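Local coordinates for putative aldehyde dehydrogenase (PDB 4YWE), which probably oxidises aldehydes to carboxylic acids with NAD or NADP as electron acceptor, as a member of the aldehyde dehydrogenase family, at residues 81-86 against 114-119. Numbering follows the deposited sequence.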
loop_
_atom_site.group_PDB
_atom_site.type_symbol
_atom_site.label_atom_id
_atom_site.label_comp_id
_atom_site.label_asym_id
_atom_site.label_seq_id
_atom_site.Cartn_x
_atom_site.Cartn_y
_atom_site.Cartn_z
ATOM N N LEU A 81 22.994 -16.197 -0.908
ATOM C CA LEU A 81 22.475 -17.543 -1.112
ATOM C C LEU A 81 21.967 -17.707 -2.537
ATOM O O LEU A 81 22.169 -18.750 -3.162
ATOM C CB LEU A 81 21.361 -17.848 -0.108
ATOM C CG LEU A 81 20.625 -19.179 -0.271
ATOM C CD1 LEU A 81 21.607 -20.341 -0.282
ATOM C CD2 LEU A 81 19.596 -19.355 0.834
ATOM N N SER A 82 21.313 -16.667 -3.045
ATOM C CA SER A 82 20.819 -16.655 -4.417
ATOM C C SER A 82 21.954 -16.884 -5.413
ATOM O O SER A 82 21.809 -17.648 -6.368
ATOM C CB SER A 82 20.116 -15.331 -4.719
ATOM O OG SER A 82 19.690 -15.273 -6.067
ATOM N N ALA A 83 23.083 -16.221 -5.180
ATOM C CA ALA A 83 24.242 -16.350 -6.056
ATOM C C ALA A 83 24.872 -17.735 -5.939
ATOM O O ALA A 83 25.322 -18.302 -6.932
ATOM C CB ALA A 83 25.268 -15.270 -5.743
ATOM N N ARG A 84 24.902 -18.272 -4.723
ATOM C CA ARG A 84 25.453 -19.604 -4.487
ATOM C C ARG A 84 24.639 -20.660 -5.227
ATOM O O ARG A 84 25.199 -21.570 -5.838
ATOM C CB ARG A 84 25.489 -19.922 -2.989
ATOM C CG ARG A 84 26.476 -19.086 -2.188
ATOM C CD ARG A 84 27.916 -19.352 -2.606
ATOM N NE ARG A 84 28.316 -20.738 -2.381
ATOM C CZ ARG A 84 28.707 -21.569 -3.342
ATOM N NH1 ARG A 84 28.759 -21.154 -4.600
ATOM N NH2 ARG A 84 29.053 -22.815 -3.043
ATOM N N VAL A 85 23.316 -20.530 -5.166
ATOM C CA VAL A 85 22.416 -21.450 -5.852
ATOM C C VAL A 85 22.621 -21.369 -7.361
ATOM O O VAL A 85 22.693 -22.394 -8.042
ATOM C CB VAL A 85 20.944 -21.172 -5.483
ATOM C CG1 VAL A 85 20.007 -21.999 -6.350
ATOM C CG2 VAL A 85 20.702 -21.460 -4.009
ATOM N N THR A 86 22.715 -20.145 -7.876
ATOM C CA THR A 86 22.932 -19.917 -9.302
ATOM C C THR A 86 24.220 -20.589 -9.771
ATOM O O THR A 86 24.260 -21.200 -10.839
ATOM C CB THR A 86 22.993 -18.412 -9.629
ATOM O OG1 THR A 86 21.707 -17.821 -9.405
ATOM C CG2 THR A 86 23.393 -18.189 -11.082
ATOM N N LEU A 114 14.661 -21.548 -7.897
ATOM C CA LEU A 114 15.101 -21.494 -6.507
ATOM C C LEU A 114 15.962 -20.261 -6.255
ATOM O O LEU A 114 15.802 -19.575 -5.246
ATOM C CB LEU A 114 15.879 -22.760 -6.143
ATOM C CG LEU A 114 16.513 -22.783 -4.751
ATOM C CD1 LEU A 114 15.448 -22.645 -3.679
ATOM C CD2 LEU A 114 17.315 -24.055 -4.548
ATOM N N ALA A 115 16.872 -19.988 -7.184
ATOM C CA ALA A 115 17.738 -18.820 -7.086
ATOM C C ALA A 115 16.934 -17.532 -7.244
ATOM O O ALA A 115 17.256 -16.509 -6.639
ATOM C CB ALA A 115 18.839 -18.889 -8.132
ATOM N N ARG A 116 15.885 -17.590 -8.058
ATOM C CA ARG A 116 15.047 -16.425 -8.309
ATOM C C ARG A 116 14.216 -16.087 -7.073
ATOM O O ARG A 116 14.023 -14.915 -6.749
ATOM C CB ARG A 116 14.143 -16.664 -9.524
ATOM C CG ARG A 116 13.170 -15.531 -9.825
ATOM C CD ARG A 116 13.871 -14.179 -9.908
ATOM N NE ARG A 116 12.919 -13.089 -10.105
ATOM C CZ ARG A 116 13.152 -11.820 -9.782
ATOM N NH1 ARG A 116 14.308 -11.471 -9.235
ATOM N NH2 ARG A 116 12.222 -10.899 -10.000
ATOM N N TYR A 117 13.735 -17.117 -6.383
ATOM C CA TYR A 117 13.009 -16.922 -5.131
ATOM C C TYR A 117 13.855 -16.163 -4.114
ATOM O O TYR A 117 13.400 -15.185 -3.517
ATOM C CB TYR A 117 12.572 -18.264 -4.539
ATOM C CG TYR A 117 11.273 -18.791 -5.101
ATOM C CD1 TYR A 117 10.102 -18.050 -5.002
ATOM C CD2 TYR A 117 11.211 -20.036 -5.712
ATOM C CE1 TYR A 117 8.911 -18.528 -5.510
ATOM C CE2 TYR A 117 10.022 -20.525 -6.219
ATOM C CZ TYR A 117 8.877 -19.766 -6.116
ATOM O OH TYR A 117 7.692 -20.247 -6.620
ATOM N N PHE A 118 15.090 -16.618 -3.926
ATOM C CA PHE A 118 15.990 -16.006 -2.957
ATOM C C PHE A 118 16.388 -14.597 -3.387
ATOM O O PHE A 118 16.509 -13.702 -2.553
ATOM C CB PHE A 118 17.231 -16.879 -2.757
ATOM C CG PHE A 118 16.953 -18.162 -2.024
ATOM C CD1 PHE A 118 16.014 -18.202 -1.007
ATOM C CD2 PHE A 118 17.621 -19.327 -2.358
ATOM C CE1 PHE A 118 15.750 -19.380 -0.331
ATOM C CE2 PHE A 118 17.363 -20.508 -1.684
ATOM C CZ PHE A 118 16.425 -20.534 -0.671
ATOM N N GLU A 119 16.578 -14.402 -4.687
ATOM C CA GLU A 119 16.912 -13.086 -5.226
ATOM C C GLU A 119 15.779 -12.089 -5.001
ATOM O O GLU A 119 16.008 -10.954 -4.575
ATOM C CB GLU A 119 17.225 -13.181 -6.721
ATOM C CG GLU A 119 17.570 -11.848 -7.363
ATOM C CD GLU A 119 17.714 -11.945 -8.870
ATOM O OE1 GLU A 119 16.855 -12.587 -9.512
ATOM O OE2 GLU A 119 18.687 -11.382 -9.411
#
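Ala115 CB fits a hollow formed by Ser82, Val85 and Thr86 where segments 81-86 and 114-119 come together, 3.8 Å from Val85 CG1 and 3.3 Å from Thr86 OG1. The CA atoms of Ser82 and Ala115 are 4.6 Å apart, and the segment axes approach to 8.1 Å while running nearly antiparallel. That separation is consistent with two small side chains meeting at this point. The contact is an antiparallel helix-helix packing that joins helix 71-87 to helix 104-124, away from the metal sites and the predicted active-site glutamate.

Larger side chains fill the flank of this seam. Phe118 projects as a broad plate, and Leu81 lays CD2 over the centre of one ring face, 3.6 Å from the centroid and 14° off the normal, which meets the criteria for a CH-pi contact. Leu81 CG, anti to the backbone nitrogen (chi1 175°), lies beside CD2 and CE2 of the Phe118 ring. Val85 comes to the same ring differently, with CG2 at the edge and near the plane, while its other branch, CG1, fits between Ala115 CB and Leu114 CD2. Beyond this layer, Leu81 packs on Leu196 of helix 188-200 and Phe118 on Phe164 of helix 160-174.

The hydrogen bond between the segments lies at the seam. Ser82 OG donates to Ala115 O at 2.8 Å, tilted 28° from the carbonyl plane; Glu119 N reaches that oxygen from the opposite face. Glu119 CB lies 3.3 Å from Ser82 OG, but its carboxylate leads away to Arg116 and to Arg76 of the second subunit. One carbonyl thus serves both its own helix and its neighbour, tying the pair at a buried seam while charge is carried outward to the adjoining subunit.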